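Local coordinates for E3 SUMO-protein ligase SIZ2 (Saccharomyces cerevisiae, PDB 6U75), which acts as a SUMO E3 ligase of the PIAS family, promoting SUMO attachment to target proteins, and is represented here by its PINIT and SP-RING region, at residues Lys9-Ile14 with Ile136-Ser141; Glu70-Pro75 with Gly101-Leu106; Lys148-Pro153 with Leu238-Phe243. All coordinates share one frame; numbering follows the deposited sequence.

Interaction 1. Residues Lys9-Ile14 with Ile136-Ser141; sequences KPIVQI and IVEVFS
An antiparallel strand pairing with a classic beta bulge joins the N-terminal chain of the PINIT domain, Lys9-Ile14, to the end of its strand 130-139. Lys9 and Glu138 form a hydrogen-bonded pair: Lys9 N donates a hydrogen bond to Glu138 O (2.9 Å), and Glu138 N donates one to Lys9 O, both donors lying in the carbonyl planes. Pro10, which has no N-H to donate, sits at the non-hydrogen-bonded position facing Val137. The chain then turns a corner at Ile11, and Ile11 and Val12 together face Ile136. Ile11 N reaches Ile136 O at 2.9 Å from above the carbonyl plane, while Ile136 N meets Val12 O almost along the C=O axis (172°). Ile136 is the apolar centre. With CG1 anti to its carbonyl carbon, it lies alongside Val12, the two side chains pointing the same way, and Val12 CG1 touches Ile136 CB at 3.8 Å. Ile14 crosses obliquely, its CD1 4.0 Å from Ile136 CG1. Leu43 and Asn40 of helix 38-46 cover this face, Leu43 against Val12 and Asn40 against Ile136. An alanine at Ile136 would remove CG1, CG2 and CD1, and would probably loosen the packing of Val12 and Ile14 under helix 38-46. Val137 turns to the opposite face from Ile136, as Pro10 does, with Val137 CG1 4.1 Å from Pro10 CA. Backbone amides and carbonyls thus supply every hydrogen bond between the two segments, so the register depends on main-chain geometry, and the side chains add apolar cover.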
# COMPACT_ATOMS: atom_id res chain seq x y z
N LYS A 9 -10.53 3.32 -2.43
CA LYS A 9 -11.67 3.23 -1.52
C LYS A 9 -12.93 2.89 -2.31
O LYS A 9 -13.12 3.40 -3.42
CB LYS A 9 -11.88 4.53 -0.73
CG LYS A 9 -10.89 4.71 0.41
CD LYS A 9 -11.18 3.75 1.56
CE LYS A 9 -9.95 3.52 2.43
NZ LYS A 9 -9.43 4.78 3.01
N PRO A 10 -13.81 2.06 -1.76
CA PRO A 10 -14.95 1.56 -2.54
C PRO A 10 -16.03 2.62 -2.73
O PRO A 10 -16.31 3.43 -1.84
CB PRO A 10 -15.47 0.39 -1.70
CG PRO A 10 -15.12 0.76 -0.30
CD PRO A 10 -13.83 1.54 -0.37
N ILE A 11 -16.65 2.58 -3.91
CA ILE A 11 -17.79 3.42 -4.23
C ILE A 11 -19.05 2.59 -4.40
O ILE A 11 -20.12 2.98 -3.92
CB ILE A 11 -17.50 4.24 -5.51
CG1 ILE A 11 -16.25 5.11 -5.33
CG2 ILE A 11 -18.71 5.09 -5.89
CD1 ILE A 11 -16.36 6.13 -4.21
N VAL A 12 -18.94 1.44 -5.06
CA VAL A 12 -20.07 0.54 -5.24
C VAL A 12 -19.52 -0.82 -5.65
O VAL A 12 -18.56 -0.91 -6.42
CB VAL A 12 -21.07 1.09 -6.28
CG1 VAL A 12 -20.36 1.45 -7.57
CG2 VAL A 12 -22.18 0.07 -6.54
N GLN A 13 -20.13 -1.87 -5.13
CA GLN A 13 -19.81 -3.23 -5.55
C GLN A 13 -20.56 -3.56 -6.83
O GLN A 13 -21.72 -3.19 -7.00
CB GLN A 13 -20.18 -4.23 -4.46
CG GLN A 13 -19.78 -5.66 -4.77
CD GLN A 13 -20.08 -6.61 -3.63
OE1 GLN A 13 -20.52 -6.19 -2.55
NE2 GLN A 13 -19.86 -7.90 -3.85
N ILE A 14 -19.88 -4.24 -7.74
CA ILE A 14 -20.51 -4.65 -9.00
C ILE A 14 -21.32 -5.92 -8.75
O ILE A 14 -20.76 -6.91 -8.25
CB ILE A 14 -19.46 -4.87 -10.08
CG1 ILE A 14 -18.82 -3.53 -10.49
CG2 ILE A 14 -20.08 -5.54 -11.30
CD1 ILE A 14 -19.75 -2.58 -11.21
N ILE A 136 -16.14 -0.78 -8.09
CA ILE A 136 -15.73 0.55 -8.52
C ILE A 136 -15.11 1.25 -7.31
O ILE A 136 -15.63 1.17 -6.20
CB ILE A 136 -16.92 1.33 -9.09
CG1 ILE A 136 -17.50 0.57 -10.29
CG2 ILE A 136 -16.49 2.74 -9.51
CD1 ILE A 136 -18.50 1.35 -11.11
N VAL A 137 -13.98 1.90 -7.53
CA VAL A 137 -13.21 2.48 -6.44
C VAL A 137 -12.64 3.82 -6.88
O VAL A 137 -12.32 4.03 -8.05
CB VAL A 137 -12.06 1.54 -5.98
CG1 VAL A 137 -12.61 0.18 -5.59
CG2 VAL A 137 -11.02 1.41 -7.08
N GLU A 138 -12.50 4.72 -5.92
CA GLU A 138 -11.76 5.96 -6.11
C GLU A 138 -10.32 5.70 -5.69
O GLU A 138 -10.06 5.26 -4.57
CB GLU A 138 -12.36 7.10 -5.30
CG GLU A 138 -11.75 8.46 -5.60
CD GLU A 138 -12.36 9.57 -4.77
OE1 GLU A 138 -11.59 10.36 -4.18
OE2 GLU A 138 -13.60 9.65 -4.70
N VAL A 139 -9.38 5.95 -6.60
CA VAL A 139 -7.97 5.70 -6.37
C VAL A 139 -7.28 7.00 -5.99
O VAL A 139 -7.69 8.09 -6.41
CB VAL A 139 -7.29 5.05 -7.59
CG1 VAL A 139 -7.99 3.74 -7.96
CG2 VAL A 139 -7.27 6.01 -8.77
N PHE A 140 -6.21 6.88 -5.20
CA PHE A 140 -5.43 8.02 -4.76
C PHE A 140 -3.95 7.74 -5.01
O PHE A 140 -3.47 6.63 -4.73
CB PHE A 140 -5.66 8.33 -3.28
CG PHE A 140 -7.10 8.54 -2.93
CD1 PHE A 140 -7.66 9.80 -2.95
CD2 PHE A 140 -7.90 7.47 -2.57
CE1 PHE A 140 -8.98 10.00 -2.63
CE2 PHE A 140 -9.23 7.66 -2.24
CZ PHE A 140 -9.77 8.93 -2.27
N SER A 141 -3.24 8.73 -5.52
CA SER A 141 -1.84 8.56 -5.84
C SER A 141 -0.97 8.88 -4.62
O SER A 141 -1.42 9.52 -3.67
CB SER A 141 -1.45 9.47 -7.00
OG SER A 141 -1.36 10.82 -6.57

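Interaction 2. Residues Glu70-Pro75 with Gly101-Leu106; sequences EAIDFP and GNPANL
Ile72 and Phe74 reach from one loop toward the chain at Gly101-Pro103, each meeting a different carbonyl. In Ile72, CG1 stands anti to the carbonyl carbon and CG2 anti to the backbone N (chi1 -69°), so CG2 and the CG1-CD1 branch both lie along the same side of the Gly101 carbonyl oxygen. Ile72 CG2 lies 3.2 Å from Gly101 O, and Ile72 CD1, at the end of an extended chi2 (-179°), is 3.7 Å from the same oxygen. That methyl continues to Pro103, where Ile72 CD1 meets Pro103 CD at 3.8 Å, the two side chains crossing obliquely. Phe74 also has its CG anti to the carbonyl carbon, and its ring presents the CD1-CE1 flank: Phe74 CE1 is 3.3 Å from Asn102 O, approached obliquely, while Pro103 CA lies at the ring edge, near its plane, 4.4 Å from Phe74 CE1. The backbone adds one weak hydrogen bond, Gly101 N to Ile72 O at 3.5 Å. Gly101, with no side chain, lies close to Ile72. Beyond the pair, Tyr8 of strand 8-10 lies against both Ile72 and Pro103, and Val91 touches Phe74. Asp73, between the two apolar residues, directs its carboxylate to a salt bridge with Lys92 and a hydrogen bond to Gly99 N. The contact belongs to the PINIT domain, far from the zinc site: a loop following strand 50-58 packs by isoleucine and phenylalanine on the irregular chain that leads into strand 104-105, which itself pairs with strand 50-58.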
# COMPACT_ATOMS: atom_id res chain seq x y z
N GLU A 70 -11.65 -9.33 3.38
CA GLU A 70 -10.54 -10.23 3.13
C GLU A 70 -9.31 -9.46 2.68
O GLU A 70 -9.39 -8.56 1.84
CB GLU A 70 -10.91 -11.27 2.06
CG GLU A 70 -12.36 -11.74 2.09
CD GLU A 70 -13.26 -10.89 1.21
OE1 GLU A 70 -13.01 -9.67 1.10
OE2 GLU A 70 -14.21 -11.44 0.62
N ALA A 71 -8.16 -9.81 3.25
CA ALA A 71 -6.90 -9.26 2.76
C ALA A 71 -6.64 -9.74 1.34
O ALA A 71 -6.98 -10.87 0.98
CB ALA A 71 -5.74 -9.68 3.68
N ILE A 72 -6.05 -8.87 0.52
CA ILE A 72 -5.89 -9.16 -0.90
C ILE A 72 -4.92 -10.33 -1.05
O ILE A 72 -3.73 -10.22 -0.73
CB ILE A 72 -5.41 -7.94 -1.68
CG1 ILE A 72 -6.52 -6.88 -1.72
CG2 ILE A 72 -4.99 -8.34 -3.09
CD1 ILE A 72 -6.17 -5.63 -2.48
N ASP A 73 -5.43 -11.46 -1.54
CA ASP A 73 -4.61 -12.64 -1.80
C ASP A 73 -5.11 -13.29 -3.08
O ASP A 73 -6.23 -13.81 -3.13
CB ASP A 73 -4.67 -13.63 -0.63
CG ASP A 73 -3.72 -13.25 0.49
OD1 ASP A 73 -2.52 -13.06 0.21
OD2 ASP A 73 -4.18 -13.14 1.65
N PHE A 74 -4.29 -13.25 -4.12
CA PHE A 74 -4.56 -13.97 -5.36
C PHE A 74 -3.90 -15.34 -5.32
O PHE A 74 -2.87 -15.53 -4.66
CB PHE A 74 -4.03 -13.19 -6.56
CG PHE A 74 -4.96 -12.12 -7.05
CD1 PHE A 74 -4.96 -10.86 -6.49
CD2 PHE A 74 -5.84 -12.38 -8.10
CE1 PHE A 74 -5.81 -9.88 -6.96
CE2 PHE A 74 -6.69 -11.41 -8.56
CZ PHE A 74 -6.68 -10.15 -7.99
N PRO A 75 -4.46 -16.33 -6.02
CA PRO A 75 -3.76 -17.62 -6.14
C PRO A 75 -2.51 -17.47 -6.99
O PRO A 75 -2.57 -16.94 -8.10
CB PRO A 75 -4.80 -18.53 -6.80
CG PRO A 75 -5.71 -17.59 -7.53
CD PRO A 75 -5.75 -16.33 -6.72
N GLY A 101 -0.92 -8.46 -1.75
CA GLY A 101 -1.31 -8.40 -3.14
C GLY A 101 -2.00 -7.09 -3.47
O GLY A 101 -2.51 -6.39 -2.60
N ASN A 102 -2.01 -6.77 -4.76
CA ASN A 102 -2.70 -5.60 -5.28
C ASN A 102 -3.90 -6.03 -6.13
O ASN A 102 -3.96 -7.16 -6.62
CB ASN A 102 -1.76 -4.75 -6.14
CG ASN A 102 -0.82 -3.90 -5.31
OD1 ASN A 102 -1.03 -3.71 -4.11
ND2 ASN A 102 0.22 -3.38 -5.94
N PRO A 103 -4.87 -5.14 -6.31
CA PRO A 103 -5.99 -5.45 -7.21
C PRO A 103 -5.57 -5.30 -8.67
O PRO A 103 -4.51 -4.75 -8.99
CB PRO A 103 -7.04 -4.41 -6.82
CG PRO A 103 -6.26 -3.26 -6.28
CD PRO A 103 -5.05 -3.86 -5.61
N ALA A 104 -6.42 -5.81 -9.55
CA ALA A 104 -6.22 -5.73 -10.99
C ALA A 104 -7.17 -4.69 -11.57
O ALA A 104 -8.36 -4.67 -11.23
CB ALA A 104 -6.45 -7.08 -11.65
N ASN A 105 -6.64 -3.82 -12.43
CA ASN A 105 -7.42 -2.75 -13.04
C ASN A 105 -8.06 -3.26 -14.32
O ASN A 105 -7.36 -3.53 -15.31
CB ASN A 105 -6.53 -1.54 -13.32
CG ASN A 105 -7.30 -0.37 -13.90
OD1 ASN A 105 -8.51 -0.25 -13.71
ND2 ASN A 105 -6.61 0.49 -14.63
N LEU A 106 -9.38 -3.40 -14.32
CA LEU A 106 -10.13 -3.84 -15.48
C LEU A 106 -10.69 -2.69 -16.31
O LEU A 106 -11.32 -2.93 -17.34
CB LEU A 106 -11.30 -4.74 -15.04
CG LEU A 106 -10.96 -5.89 -14.09
CD1 LEU A 106 -12.24 -6.57 -13.62
CD2 LEU A 106 -10.04 -6.90 -14.75

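Interaction 3. Residues Lys148-Pro153 with Leu238-Phe243; sequences KILKRP and LKISEF
Arg152, just beyond helix 142-150, sends its side chain to the backbone of the SP-RING at Leu238. From CB, its CG stands anti to the carbonyl carbon (chi1 -61°), and the chain then runs extended through CD to NE. Arg152 CD passes 3.7 Å from Leu238 O, and at the tip Arg152 NH1 donates to that same Leu238 O at 2.9 Å. The bond is moderately bent at the hydrogen (143°), but it falls on a carbonyl lone pair and the oxygen lies near the guanidinium plane. Leu238 N is in that plane at the edge of the group, whereas Ile149 CG1 sits over one face, 4.2 Å above the plane and offset toward the rim. NH1 also bonds to Phe235 O, so two carbonyls grip one nitrogen and should limit rotation of the group; Phe235 adds a cation-pi contact, and NH2 makes a long, weak ion pair with Asp236. Beside the arginine, Ile149 and Leu238 cross obliquely and touch through their methyls, CD1 to CD1, at 3.7 Å. Leu150 begins by pointing away, yet its CD2 swings back to Ile240 CG1 at 4.0 Å. The stem of Lys239 skirts the carbonyl of Pro153, with Lys239 CD 3.3 Å from Pro153 O, before the chain bends and its NZ makes a salt bridge to Asp201. A water bridges the backbones, donating to Ile149 O and accepting from Ile240 N at 3.0 Å. The end of helix 142-150 thus packs against the SP-RING edge strand 239-240, with helix 211-218 alongside: Leu215 meets Ile149 and Phe214 meets Leu238, whose side chain is about 9 Å from the zinc ion.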
# COMPACT_ATOMS: atom_id res chain seq x y z
N LYS A 148 -1.90 14.73 2.27
CA LYS A 148 -2.63 14.43 3.49
C LYS A 148 -1.69 14.35 4.69
O LYS A 148 -1.96 14.91 5.75
CB LYS A 148 -3.41 13.12 3.35
CG LYS A 148 -4.66 13.23 2.49
CD LYS A 148 -5.49 11.95 2.52
CE LYS A 148 -6.08 11.69 3.90
NZ LYS A 148 -7.05 10.56 3.89
N ILE A 149 -0.57 13.64 4.52
CA ILE A 149 0.39 13.48 5.62
C ILE A 149 0.94 14.83 6.05
O ILE A 149 1.09 15.10 7.25
CB ILE A 149 1.52 12.52 5.21
CG1 ILE A 149 0.97 11.09 5.05
CG2 ILE A 149 2.65 12.56 6.23
CD1 ILE A 149 1.96 10.12 4.44
N LEU A 150 1.25 15.70 5.09
CA LEU A 150 1.83 16.99 5.42
C LEU A 150 0.86 17.85 6.22
O LEU A 150 1.28 18.60 7.11
CB LEU A 150 2.25 17.71 4.14
CG LEU A 150 3.41 17.07 3.37
CD1 LEU A 150 3.62 17.76 2.03
CD2 LEU A 150 4.68 17.11 4.20
N LYS A 151 -0.43 17.75 5.92
CA LYS A 151 -1.43 18.55 6.62
C LYS A 151 -1.62 18.12 8.07
O LYS A 151 -2.29 18.83 8.83
CB LYS A 151 -2.76 18.49 5.87
CG LYS A 151 -2.77 19.30 4.58
CD LYS A 151 -3.98 19.01 3.71
CE LYS A 151 -4.10 20.02 2.57
NZ LYS A 151 -2.85 20.12 1.76
N ARG A 152 -1.06 16.98 8.47
CA ARG A 152 -1.18 16.50 9.83
C ARG A 152 -0.22 17.23 10.76
O ARG A 152 0.74 17.86 10.31
CB ARG A 152 -0.90 15.00 9.89
CG ARG A 152 -1.85 14.17 9.06
CD ARG A 152 -1.42 12.72 9.04
NE ARG A 152 -2.31 11.91 8.22
CZ ARG A 152 -2.14 10.61 7.98
NH1 ARG A 152 -1.09 9.98 8.49
NH2 ARG A 152 -3.01 9.96 7.23
N PRO A 153 -0.46 17.18 12.07
CA PRO A 153 0.51 17.73 13.02
C PRO A 153 1.77 16.88 13.05
O PRO A 153 1.70 15.65 13.13
CB PRO A 153 -0.23 17.71 14.35
CG PRO A 153 -1.25 16.63 14.20
CD PRO A 153 -1.66 16.66 12.76
N LEU A 238 1.54 7.74 9.99
CA LEU A 238 2.67 8.47 9.41
C LEU A 238 2.58 9.95 9.74
O LEU A 238 1.53 10.58 9.55
CB LEU A 238 2.69 8.27 7.89
CG LEU A 238 2.82 6.83 7.40
CD1 LEU A 238 2.68 6.76 5.89
CD2 LEU A 238 4.15 6.23 7.84
N LYS A 239 3.68 10.50 10.25
CA LYS A 239 3.76 11.93 10.53
C LYS A 239 5.19 12.40 10.30
O LYS A 239 6.14 11.61 10.39
CB LYS A 239 3.31 12.25 11.96
CG LYS A 239 1.91 11.75 12.29
CD LYS A 239 1.35 12.35 13.56
CE LYS A 239 2.17 11.98 14.79
NZ LYS A 239 1.30 11.63 15.95
N ILE A 240 5.33 13.68 9.97
CA ILE A 240 6.65 14.26 9.72
C ILE A 240 7.36 14.49 11.04
O ILE A 240 6.74 14.82 12.06
CB ILE A 240 6.51 15.57 8.93
CG1 ILE A 240 5.87 15.33 7.56
CG2 ILE A 240 7.87 16.24 8.78
CD1 ILE A 240 6.72 14.50 6.61
N SER A 241 8.68 14.30 11.03
CA SER A 241 9.52 14.55 12.20
C SER A 241 10.08 15.96 12.10
O SER A 241 10.89 16.26 11.21
CB SER A 241 10.64 13.52 12.29
OG SER A 241 11.63 13.93 13.22
N GLU A 242 9.66 16.84 13.01
CA GLU A 242 10.12 18.22 12.97
C GLU A 242 11.62 18.32 13.20
O GLU A 242 12.28 19.20 12.63
CB GLU A 242 9.36 19.06 14.00
CG GLU A 242 9.60 20.55 13.88
CD GLU A 242 8.94 21.34 14.99
OE1 GLU A 242 8.49 20.72 15.98
OE2 GLU A 242 8.88 22.58 14.89
N PHE A 243 12.18 17.44 14.03
CA PHE A 243 13.60 17.51 14.36
C PHE A 243 14.46 17.27 13.12
O PHE A 243 15.28 18.12 12.74
CB PHE A 243 13.92 16.48 15.45
CG PHE A 243 15.27 16.65 16.07
CD1 PHE A 243 15.56 17.76 16.85
CD2 PHE A 243 16.26 15.69 15.90
CE1 PHE A 243 16.81 17.91 17.43
CE2 PHE A 243 17.50 15.84 16.47
CZ PHE A 243 17.78 16.95 17.24
O HOH W 1 2.88 15.39 9.51

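In the fold
From the N terminus, the chain enters interaction 1 at Lys9-Ile14, and that contact closes only when strand 130-139 returns, about 120 residues later, enclosing the body of the PINIT domain. Interaction 2 is nested within this long loop: Glu70-Pro75 and Gly101-Leu106 close a shorter loop that holds strands 79-82 and 85-86. Both contacts reach the same antiparallel sheet, their centres 14 Å apart. Strand 130-139 is followed directly by helix 142-150, whose end opens interaction 3. This third loop follows in series and closes at Leu238-Phe243, tying helix 142-150, which follows the PINIT strand 130-139, to the zinc-binding SP-RING.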